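Local coordinates for putative uncharacterized protein gbs0355 (Streptococcus agalactiae, PDB 3OKZ) that probably transfers lipid-pyrophosphate-linked glycopolymers onto the cell wall as a LytR/CpsA/Psr family protein, at residues Pro19-Leu24 against Ile107-Phe112; Ser61-Val66 against Glu177-Arg182; Leu262-Leu267 against Leu292-Tyr297. All blocks are in the same frame, centred on the assembly; numbering follows the deposited sequence.

Contact 1: residues Pro19-Leu24 against Ile107-Phe112; sequences PFSILL and INVDYF
The shortest and straightest bond between the two strands runs from Tyr111 N to Ser21 O, 2.8 Å long with 169° at the hydrogen, and the donor lies in the plane of the carbonyl. One step along, Leu23 N reaches Tyr111 O at 3.3 Å, but it approaches from above that carbonyl's plane, so this bond is the looser of the pair. Just before Tyr111, the side chain of Asp110 takes the N-H of Ser21: Ser21 N donates to Asp110 OD1 at 3.1 Å, using the lone pair that faces away from OD2. OD2 has its own partner in Ser11. Ser21 OG, set between its own N and carbonyl carbon (chi1 69°), receives a weak bond from Asp110 N. Ser21 OG also hydrogen-bonds a water at 2.9 Å, and the same water donates to Asn108 O at 2.7 Å, tying the incoming loop to the strand.

Outside this polar seam the apolar groups sort to the two sides of the sheet. On one side Tyr111 turns its edge toward the face of Phe20 in an offset T-shaped pair, the rings perpendicular with centroids 5.3 Å apart, while Ile22 CG1 lies beside Tyr111 CB. On the other, Leu23 CB touches Val109 CG1 at 4.0 Å and Phe112 CD1 more loosely, on the side packed by helix 93-105, where Leu98 meets both Leu23 and Val109. Strand 41-51 flanks 20-28 on its remaining edge. The result is the start of a parallel strand pair, 20-28 beside 111-116, within the mixed central sheet of the LytR/CpsA/Psr domain.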
loop_
_atom_site.group_PDB
_atom_site.type_symbol
_atom_site.label_atom_id
_atom_site.label_comp_id
_atom_site.label_asym_id
_atom_site.label_seq_id
_atom_site.Cartn_x
_atom_site.Cartn_y
_atom_site.Cartn_z
ATOM N N PRO A 19 9.210 8.262 15.177
ATOM C CA PRO A 19 8.054 7.860 14.365
ATOM C C PRO A 19 8.434 7.847 12.890
ATOM O O PRO A 19 9.219 8.685 12.441
ATOM C CB PRO A 19 7.028 8.943 14.670
ATOM C CG PRO A 19 7.344 9.314 16.064
ATOM C CD PRO A 19 8.846 9.381 16.061
ATOM N N PHE A 20 7.891 6.915 12.118
ATOM C CA PHE A 20 8.270 6.907 10.723
ATOM C C PHE A 20 7.181 6.465 9.767
ATOM O O PHE A 20 6.136 5.967 10.183
ATOM C CB PHE A 20 9.514 6.051 10.545
ATOM C CG PHE A 20 9.277 4.586 10.766
ATOM C CD1 PHE A 20 8.976 3.746 9.693
ATOM C CD2 PHE A 20 9.365 4.036 12.046
ATOM C CE1 PHE A 20 8.772 2.380 9.894
ATOM C CE2 PHE A 20 9.162 2.665 12.254
ATOM C CZ PHE A 20 8.866 1.839 11.179
ATOM N N SER A 21 7.442 6.685 8.479
ATOM C CA SER A 21 6.515 6.319 7.418
ATOM C C SER A 21 7.189 5.360 6.473
ATOM O O SER A 21 8.349 5.538 6.103
ATOM C CB SER A 21 6.056 7.549 6.631
ATOM O OG SER A 21 7.102 8.121 5.856
ATOM N N ILE A 22 6.454 4.326 6.104
ATOM C CA ILE A 22 6.962 3.342 5.175
ATOM C C ILE A 22 5.887 3.101 4.126
ATOM O O ILE A 22 4.700 2.970 4.440
ATOM C CB ILE A 22 7.304 2.023 5.893
ATOM C CG1 ILE A 22 7.810 0.991 4.883
ATOM C CG2 ILE A 22 6.090 1.518 6.643
ATOM C CD1 ILE A 22 8.190 -0.360 5.498
ATOM N N LEU A 23 6.310 3.096 2.872
ATOM C CA LEU A 23 5.403 2.846 1.774
ATOM C C LEU A 23 5.422 1.353 1.592
ATOM O O LEU A 23 6.437 0.779 1.178
ATOM C CB LEU A 23 5.894 3.509 0.498
ATOM C CG LEU A 23 4.989 3.245 -0.705
ATOM C CD1 LEU A 23 3.585 3.708 -0.373
ATOM C CD2 LEU A 23 5.510 3.985 -1.921
ATOM N N LEU A 24 4.305 0.725 1.923
ATOM C CA LEU A 24 4.176 -0.711 1.801
ATOM C C LEU A 24 3.520 -1.021 0.452
ATOM O O LEU A 24 2.469 -0.471 0.117
ATOM C CB LEU A 24 3.350 -1.233 2.990
ATOM C CG LEU A 24 3.182 -2.728 3.270
ATOM C CD1 LEU A 24 2.084 -3.306 2.389
ATOM C CD2 LEU A 24 4.513 -3.453 3.049
ATOM N N ILE A 107 5.214 14.923 1.433
ATOM C CA ILE A 107 5.948 14.423 2.583
ATOM C C ILE A 107 7.055 13.483 2.125
ATOM O O ILE A 107 6.990 12.898 1.040
ATOM C CB ILE A 107 4.995 13.652 3.535
ATOM C CG1 ILE A 107 5.725 13.249 4.810
ATOM C CG2 ILE A 107 4.477 12.395 2.852
ATOM C CD1 ILE A 107 4.846 12.486 5.778
ATOM N N ASN A 108 8.085 13.357 2.949
ATOM C CA ASN A 108 9.182 12.457 2.635
ATOM C C ASN A 108 8.872 11.142 3.335
ATOM O O ASN A 108 8.636 11.086 4.552
ATOM C CB ASN A 108 10.515 13.053 3.105
ATOM C CG ASN A 108 11.017 14.173 2.174
ATOM O OD1 ASN A 108 12.086 14.755 2.391
ATOM N ND2 ASN A 108 10.240 14.471 1.131
ATOM N N VAL A 109 8.839 10.083 2.547
ATOM C CA VAL A 109 8.526 8.748 3.053
ATOM C C VAL A 109 9.766 8.006 3.561
ATOM O O VAL A 109 10.506 7.417 2.781
ATOM C CB VAL A 109 7.858 7.903 1.941
ATOM C CG1 VAL A 109 7.436 6.557 2.488
ATOM C CG2 VAL A 109 6.675 8.649 1.371
ATOM N N ASP A 110 9.970 8.026 4.869
ATOM C CA ASP A 110 11.106 7.365 5.507
ATOM C C ASP A 110 11.609 6.077 4.844
ATOM O O ASP A 110 12.744 6.005 4.367
ATOM C CB ASP A 110 10.754 7.085 6.968
ATOM C CG ASP A 110 10.770 8.333 7.814
ATOM O OD1 ASP A 110 10.005 8.407 8.792
ATOM O OD2 ASP A 110 11.563 9.241 7.503
ATOM N N TYR A 111 10.766 5.056 4.816
ATOM C CA TYR A 111 11.174 3.790 4.232
ATOM C C TYR A 111 10.276 3.320 3.098
ATOM O O TYR A 111 9.429 4.058 2.605
ATOM C CB TYR A 111 11.265 2.718 5.326
ATOM C CG TYR A 111 12.178 3.137 6.446
ATOM C CD1 TYR A 111 11.688 3.830 7.550
ATOM C CD2 TYR A 111 13.556 2.939 6.349
ATOM C CE1 TYR A 111 12.551 4.326 8.528
ATOM C CE2 TYR A 111 14.428 3.433 7.320
ATOM C CZ TYR A 111 13.921 4.130 8.402
ATOM O OH TYR A 111 14.790 4.668 9.323
ATOM N N PHE A 112 10.468 2.077 2.691
ATOM C CA PHE A 112 9.712 1.520 1.595
ATOM C C PHE A 112 9.863 0.009 1.600
ATOM O O PHE A 112 10.960 -0.528 1.780
ATOM C CB PHE A 112 10.255 2.099 0.288
ATOM C CG PHE A 112 10.081 1.206 -0.893
ATOM C CD1 PHE A 112 8.904 1.241 -1.644
ATOM C CD2 PHE A 112 11.088 0.308 -1.246
ATOM C CE1 PHE A 112 8.722 0.393 -2.733
ATOM C CE2 PHE A 112 10.923 -0.551 -2.333
ATOM C CZ PHE A 112 9.732 -0.507 -3.079
HETATM O O HOH W 1 8.491 10.322 7.178
#

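Contact 2: residues Ser61-Val66 against Glu177-Arg182; sequences SLERDV and EGDYGR
Asp179 OD2 is aimed obliquely at the end of the Glu63 carboxylate, modelled 2.7 Å from Glu63 OE1 and nearly as close to Glu63 OE2, with the groups turned 68° apart. If the positions are right, one of the two acids probably holds a proton, though at this resolution the spacing is only a guide. Glu63 gets there with CG anti to its backbone N and a bend at chi2, which also brings OE1 to Tyr180 CE1, its carboxylate almost perpendicular to the phenol ring.

Beside the acids sit two arginines. Arg64 lays its CG against Asp179 OD2 at 3.4 Å, then bends at chi3 so that Arg182 NH1 comes over one face of its guanidinium, the two planes 74° apart. Both are donors of like charge, no hydrogen bond joins them, and the nearby acids probably offset the repulsion. Arg64 is poorly ordered, and Arg64 NE is 4.2 Å from Asp179 OD1 with no N-H aimed at that oxygen. Asp179 OD1 also takes a long salt bridge, 3.7 Å, from NH1 of the extended Arg182.

Such a cluster of arginines and acids is the hallmark of the LytR/CpsA/Psr pocket, where relatives hold the pyrophosphate of a lipid-linked substrate; a similar role here is likely but inferred.

Behind these groups, a type I turn from Glu63 to Val66 follows strand 56-62, and Asp65 N donates to Glu63 OE2 (2.9 Å, 153°), fixing that carboxylate. On the other segment, the opening turn of helix 178-200 sets Asp179 and Arg182 on one side. Tyr180 OH is held by Gln260, and Asp43 makes weak, long ion pairs with both arginines.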
loop_
_atom_site.group_PDB
_atom_site.type_symbol
_atom_site.label_atom_id
_atom_site.label_comp_id
_atom_site.label_asym_id
_atom_site.label_seq_id
_atom_site.Cartn_x
_atom_site.Cartn_y
_atom_site.Cartn_z
ATOM N N SER A 61 -4.607 3.424 2.465
ATOM C CA SER A 61 -4.587 2.791 1.152
ATOM C C SER A 61 -4.678 3.898 0.106
ATOM O O SER A 61 -5.412 4.872 0.280
ATOM C CB SER A 61 -5.778 1.835 1.013
ATOM O OG SER A 61 -5.800 0.855 2.045
ATOM N N LEU A 62 -3.943 3.750 -0.987
ATOM C CA LEU A 62 -3.931 4.775 -2.028
ATOM C C LEU A 62 -4.539 4.258 -3.322
ATOM O O LEU A 62 -3.939 3.436 -4.014
ATOM C CB LEU A 62 -2.491 5.237 -2.267
ATOM C CG LEU A 62 -1.688 5.450 -0.976
ATOM C CD1 LEU A 62 -0.225 5.823 -1.283
ATOM C CD2 LEU A 62 -2.370 6.526 -0.152
ATOM N N GLU A 63 -5.729 4.765 -3.642
ATOM C CA GLU A 63 -6.478 4.373 -4.840
ATOM C C GLU A 63 -5.657 4.425 -6.122
ATOM O O GLU A 63 -5.247 5.494 -6.567
ATOM C CB GLU A 63 -7.711 5.264 -4.993
ATOM C CG GLU A 63 -8.515 4.977 -6.251
ATOM C CD GLU A 63 -8.802 3.497 -6.426
ATOM O OE1 GLU A 63 -9.402 2.892 -5.511
ATOM O OE2 GLU A 63 -8.425 2.936 -7.477
ATOM N N ARG A 64 -5.439 3.259 -6.719
ATOM C CA ARG A 64 -4.654 3.129 -7.952
ATOM C C ARG A 64 -5.147 3.954 -9.133
ATOM O O ARG A 64 -4.374 4.250 -10.045
ATOM C CB ARG A 64 -4.624 1.669 -8.382
ATOM C CG ARG A 64 -6.024 1.065 -8.533
ATOM C CD ARG A 64 -5.968 -0.321 -9.140
ATOM N NE ARG A 64 -4.992 -1.155 -8.450
ATOM C CZ ARG A 64 -4.728 -2.414 -8.774
ATOM N NH1 ARG A 64 -5.373 -2.991 -9.782
ATOM N NH2 ARG A 64 -3.817 -3.094 -8.093
ATOM N N ASP A 65 -6.433 4.309 -9.125
ATOM C CA ASP A 65 -7.037 5.077 -10.214
ATOM C C ASP A 65 -6.974 6.598 -10.027
ATOM O O ASP A 65 -7.488 7.355 -10.846
ATOM C CB ASP A 65 -8.494 4.622 -10.425
ATOM C CG ASP A 65 -8.596 3.222 -11.059
ATOM O OD1 ASP A 65 -9.707 2.643 -11.077
ATOM O OD2 ASP A 65 -7.571 2.700 -11.551
ATOM N N VAL A 66 -6.335 7.043 -8.953
ATOM C CA VAL A 66 -6.197 8.472 -8.678
ATOM C C VAL A 66 -5.436 9.179 -9.806
ATOM O O VAL A 66 -4.382 8.712 -10.246
ATOM C CB VAL A 66 -5.474 8.685 -7.333
ATOM C CG1 VAL A 66 -4.999 10.114 -7.202
ATOM C CG2 VAL A 66 -6.426 8.354 -6.198
ATOM N N GLU A 177 -18.504 -2.316 -4.193
ATOM C CA GLU A 177 -17.573 -1.263 -3.778
ATOM C C GLU A 177 -16.289 -1.247 -4.605
ATOM O O GLU A 177 -15.377 -0.464 -4.338
ATOM C CB GLU A 177 -17.234 -1.423 -2.300
ATOM C CG GLU A 177 -18.447 -1.359 -1.392
ATOM C CD GLU A 177 -18.274 -2.217 -0.151
ATOM O OE1 GLU A 177 -18.231 -3.467 -0.288
ATOM O OE2 GLU A 177 -18.175 -1.642 0.955
ATOM N N GLY A 178 -16.224 -2.113 -5.609
ATOM C CA GLY A 178 -15.055 -2.157 -6.463
ATOM C C GLY A 178 -13.736 -2.048 -5.734
ATOM O O GLY A 178 -13.560 -2.654 -4.681
ATOM N N ASP A 179 -12.821 -1.247 -6.274
ATOM C CA ASP A 179 -11.490 -1.094 -5.698
ATOM C C ASP A 179 -11.438 -0.630 -4.255
ATOM O O ASP A 179 -10.397 -0.716 -3.618
ATOM C CB ASP A 179 -10.640 -0.166 -6.565
ATOM C CG ASP A 179 -9.150 -0.473 -6.463
ATOM O OD1 ASP A 179 -8.768 -1.643 -6.698
ATOM O OD2 ASP A 179 -8.361 0.448 -6.154
ATOM N N TYR A 180 -12.548 -0.139 -3.723
ATOM C CA TYR A 180 -12.559 0.303 -2.331
ATOM C C TYR A 180 -12.889 -0.867 -1.430
ATOM O O TYR A 180 -12.388 -0.961 -0.305
ATOM C CB TYR A 180 -13.547 1.460 -2.148
ATOM C CG TYR A 180 -13.077 2.678 -2.913
ATOM C CD1 TYR A 180 -11.784 3.175 -2.723
ATOM C CD2 TYR A 180 -13.885 3.298 -3.862
ATOM C CE1 TYR A 180 -11.309 4.243 -3.455
ATOM C CE2 TYR A 180 -13.414 4.378 -4.606
ATOM C CZ TYR A 180 -12.124 4.843 -4.395
ATOM O OH TYR A 180 -11.644 5.922 -5.103
ATOM N N GLY A 181 -13.726 -1.766 -1.942
ATOM C CA GLY A 181 -14.078 -2.959 -1.198
ATOM C C GLY A 181 -12.788 -3.753 -1.196
ATOM O O GLY A 181 -12.258 -4.132 -0.146
ATOM N N ARG A 182 -12.262 -3.959 -2.399
ATOM C CA ARG A 182 -11.020 -4.690 -2.602
ATOM C C ARG A 182 -9.908 -4.225 -1.665
ATOM O O ARG A 182 -9.094 -5.032 -1.210
ATOM C CB ARG A 182 -10.552 -4.525 -4.045
ATOM C CG ARG A 182 -9.187 -5.112 -4.308
ATOM C CD ARG A 182 -8.780 -4.978 -5.773
ATOM N NE ARG A 182 -7.508 -5.654 -6.007
ATOM C CZ ARG A 182 -6.750 -5.486 -7.083
ATOM N NH1 ARG A 182 -7.136 -4.656 -8.048
ATOM N NH2 ARG A 182 -5.600 -6.142 -7.183
#

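Contact 3: residues Leu262-Leu267 against Leu292-Tyr297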
loop_
_atom_site.group_PDB
_atom_site.type_symbol
_atom_site.label_atom_id
_atom_site.label_comp_id
_atom_site.label_asym_id
_atom_site.label_seq_id
_atom_site.Cartn_x
_atom_site.Cartn_y
_atom_site.Cartn_z
ATOM N N LEU A 262 -9.346 13.535 -6.802
ATOM C CA LEU A 262 -9.382 14.007 -5.420
ATOM C C LEU A 262 -9.733 15.484 -5.292
ATOM O O LEU A 262 -9.397 16.280 -6.158
ATOM C CB LEU A 262 -8.014 13.774 -4.775
ATOM C CG LEU A 262 -7.499 12.341 -4.831
ATOM C CD1 LEU A 262 -6.056 12.287 -4.424
ATOM C CD2 LEU A 262 -8.338 11.478 -3.918
ATOM N N THR A 263 -10.414 15.843 -4.212
ATOM C CA THR A 263 -10.753 17.239 -3.977
ATOM C C THR A 263 -9.691 17.865 -3.096
ATOM O O THR A 263 -9.010 17.161 -2.341
ATOM C CB THR A 263 -12.094 17.414 -3.247
ATOM O OG1 THR A 263 -12.314 16.320 -2.344
ATOM C CG2 THR A 263 -13.211 17.517 -4.246
ATOM N N LYS A 264 -9.560 19.188 -3.189
ATOM C CA LYS A 264 -8.589 19.916 -2.387
ATOM C C LYS A 264 -8.862 19.720 -0.896
ATOM O O LYS A 264 -7.974 19.314 -0.142
ATOM C CB LYS A 264 -8.624 21.409 -2.724
ATOM C CG LYS A 264 -8.030 21.783 -4.087
ATOM C CD LYS A 264 -8.072 23.301 -4.337
ATOM C CE LYS A 264 -7.516 23.685 -5.711
ATOM N NZ LYS A 264 -7.690 25.141 -6.014
ATOM N N LYS A 265 -10.095 19.991 -0.484
ATOM C CA LYS A 265 -10.489 19.873 0.916
ATOM C C LYS A 265 -10.079 18.546 1.551
ATOM O O LYS A 265 -9.667 18.502 2.709
ATOM C CB LYS A 265 -12.007 20.023 1.037
ATOM C CG LYS A 265 -12.526 20.287 2.444
ATOM C CD LYS A 265 -12.467 21.778 2.790
ATOM C CE LYS A 265 -13.176 22.087 4.109
ATOM N NZ LYS A 265 -13.285 23.555 4.367
ATOM N N HIS A 266 -10.189 17.468 0.781
ATOM C CA HIS A 266 -9.884 16.127 1.271
ATOM C C HIS A 266 -8.403 15.787 1.347
ATOM O O HIS A 266 -7.891 15.452 2.414
ATOM C CB HIS A 266 -10.580 15.089 0.391
ATOM C CG HIS A 266 -10.554 13.702 0.951
ATOM N ND1 HIS A 266 -10.167 12.606 0.209
ATOM C CD2 HIS A 266 -10.911 13.224 2.168
ATOM C CE1 HIS A 266 -10.289 11.514 0.942
ATOM N NE2 HIS A 266 -10.739 11.861 2.135
ATOM N N LEU A 267 -7.722 15.859 0.209
ATOM C CA LEU A 267 -6.310 15.526 0.156
ATOM C C LEU A 267 -5.475 16.262 1.193
ATOM O O LEU A 267 -4.525 15.702 1.728
ATOM C CB LEU A 267 -5.754 15.770 -1.255
ATOM C CG LEU A 267 -4.256 15.529 -1.473
ATOM C CD1 LEU A 267 -3.837 14.205 -0.888
ATOM C CD2 LEU A 267 -3.951 15.570 -2.944
ATOM N N LEU A 292 -6.397 18.130 -8.925
ATOM C CA LEU A 292 -7.503 18.360 -8.016
ATOM C C LEU A 292 -8.838 18.527 -8.732
ATOM O O LEU A 292 -8.914 18.985 -9.881
ATOM C CB LEU A 292 -7.207 19.570 -7.139
ATOM C CG LEU A 292 -5.912 19.404 -6.338
ATOM C CD1 LEU A 292 -5.586 20.714 -5.659
ATOM C CD2 LEU A 292 -6.052 18.272 -5.297
ATOM N N TYR A 293 -9.891 18.144 -8.025
ATOM C CA TYR A 293 -11.249 18.187 -8.547
ATOM C C TYR A 293 -11.679 19.571 -8.966
ATOM O O TYR A 293 -12.426 19.713 -9.927
ATOM C CB TYR A 293 -12.213 17.628 -7.494
ATOM C CG TYR A 293 -13.668 17.591 -7.894
ATOM C CD1 TYR A 293 -14.519 18.656 -7.615
ATOM C CD2 TYR A 293 -14.210 16.462 -8.515
ATOM C CE1 TYR A 293 -15.880 18.597 -7.936
ATOM C CE2 TYR A 293 -15.570 16.394 -8.840
ATOM C CZ TYR A 293 -16.398 17.462 -8.545
ATOM O OH TYR A 293 -17.743 17.383 -8.833
ATOM N N GLU A 294 -11.191 20.584 -8.256
ATOM C CA GLU A 294 -11.558 21.967 -8.541
ATOM C C GLU A 294 -10.822 22.565 -9.722
ATOM O O GLU A 294 -11.412 23.276 -10.520
ATOM C CB GLU A 294 -11.327 22.851 -7.313
ATOM C CG GLU A 294 -12.214 22.547 -6.104
ATOM C CD GLU A 294 -11.789 21.307 -5.316
ATOM O OE1 GLU A 294 -12.404 21.019 -4.272
ATOM O OE2 GLU A 294 -10.841 20.618 -5.737
ATOM N N ASP A 295 -9.531 22.288 -9.835
ATOM C CA ASP A 295 -8.745 22.827 -10.945
ATOM C C ASP A 295 -9.052 22.073 -12.230
ATOM O O ASP A 295 -8.693 22.512 -13.311
ATOM C CB ASP A 295 -7.236 22.725 -10.663
ATOM C CG ASP A 295 -6.867 23.208 -9.276
ATOM O OD1 ASP A 295 -7.323 24.302 -8.873
ATOM O OD2 ASP A 295 -6.113 22.487 -8.591
ATOM N N TYR A 296 -9.704 20.929 -12.118
ATOM C CA TYR A 296 -10.016 20.168 -13.310
ATOM C C TYR A 296 -11.333 20.656 -13.900
ATOM O O TYR A 296 -11.501 20.760 -15.117
ATOM C CB TYR A 296 -10.089 18.679 -12.969
ATOM C CG TYR A 296 -10.522 17.804 -14.124
ATOM C CD1 TYR A 296 -11.876 17.617 -14.414
ATOM C CD2 TYR A 296 -9.585 17.171 -14.934
ATOM C CE1 TYR A 296 -12.286 16.816 -15.484
ATOM C CE2 TYR A 296 -9.985 16.371 -16.010
ATOM C CZ TYR A 296 -11.336 16.199 -16.275
ATOM O OH TYR A 296 -11.740 15.401 -17.321
ATOM N N TYR A 297 -12.264 20.970 -13.015
ATOM C CA TYR A 297 -13.567 21.435 -13.425
ATOM C C TYR A 297 -13.669 22.949 -13.381
ATOM O O TYR A 297 -14.768 23.498 -13.365
ATOM C CB TYR A 297 -14.633 20.792 -12.537
ATOM C CG TYR A 297 -14.870 19.340 -12.878
ATOM C CD1 TYR A 297 -15.196 18.969 -14.178
ATOM C CD2 TYR A 297 -14.786 18.338 -11.904
ATOM C CE1 TYR A 297 -15.438 17.638 -14.512
ATOM C CE2 TYR A 297 -15.025 17.003 -12.222
ATOM C CZ TYR A 297 -15.356 16.661 -13.533
ATOM O OH TYR A 297 -15.642 15.355 -13.886
#
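Two helix starts are fastened to each other here: the beginning of helix 264-277, just past edge strand 258-261, and the short helix 293-296 near the end of the chain, which returns to pack against that sheet edge.

Hydrogen bonds set the backbones. Tyr293 N donates to Leu262 O at 2.7 Å, lying in the carbonyl plane, and Leu292 CA brings its hydrogen to the same oxygen as a CA-H...O contact, so one carbonyl serves both the N-cap residue and the first residue of the short helix. In return, Glu294, bent at chi2, offers OE2 to Lys264 N at 3.2 Å (159°), from above the carboxylate plane. That N-H belongs to the first turn of helix 264-277, and Thr263, at the N-cap, makes no capping bond with its own side chain. The helix end would be expected to favour the negative charge of Glu294.

Charge adds one salt bridge. The Lys264 chain runs extended beyond CG and crosses Asp295 at about a right angle, placing Lys264 NZ 3.0 Å from Asp295 OD1 on the syn lone pair. Asp295 is exposed, so this bridge lies toward solvent.

The apolar contacts are modest. Leu292 points CD2 at Leu267 CD2, 4.2 Å away. Thr263 and Tyr293 run side by side, and the methyl CG2 of Thr263 rests on Tyr293 CB at 3.4 Å, while the tyrosine reaches on toward Ile261 and Glu249 of the sheet. Over the centre of one face of the Tyr293 ring stands Tyr297 CD2, 3.7 Å above the plane.

Contacts 1 and 2 belong to the same sheet but lie on opposite sides of the chain's centre, their centres about 21 Å apart. Both are buried, yet contact 1 joins neighbouring strands by backbone bonds, two side-chain bonds and apolar packing, whereas contact 2 gathers acids and arginines where a strand gives way to a turn beside a helix. Their segments alternate along the chain. Contact 3 comes later in sequence and farther out, partly buried, and mixes one backbone bond and a side-chain-to-backbone bond with a solvent-facing salt bridge at the sheet's edge. It touches contact 2 directly: Val66 CG1 packs on Leu262 CD1 at 3.7 Å, while contact 1 stays clear of both.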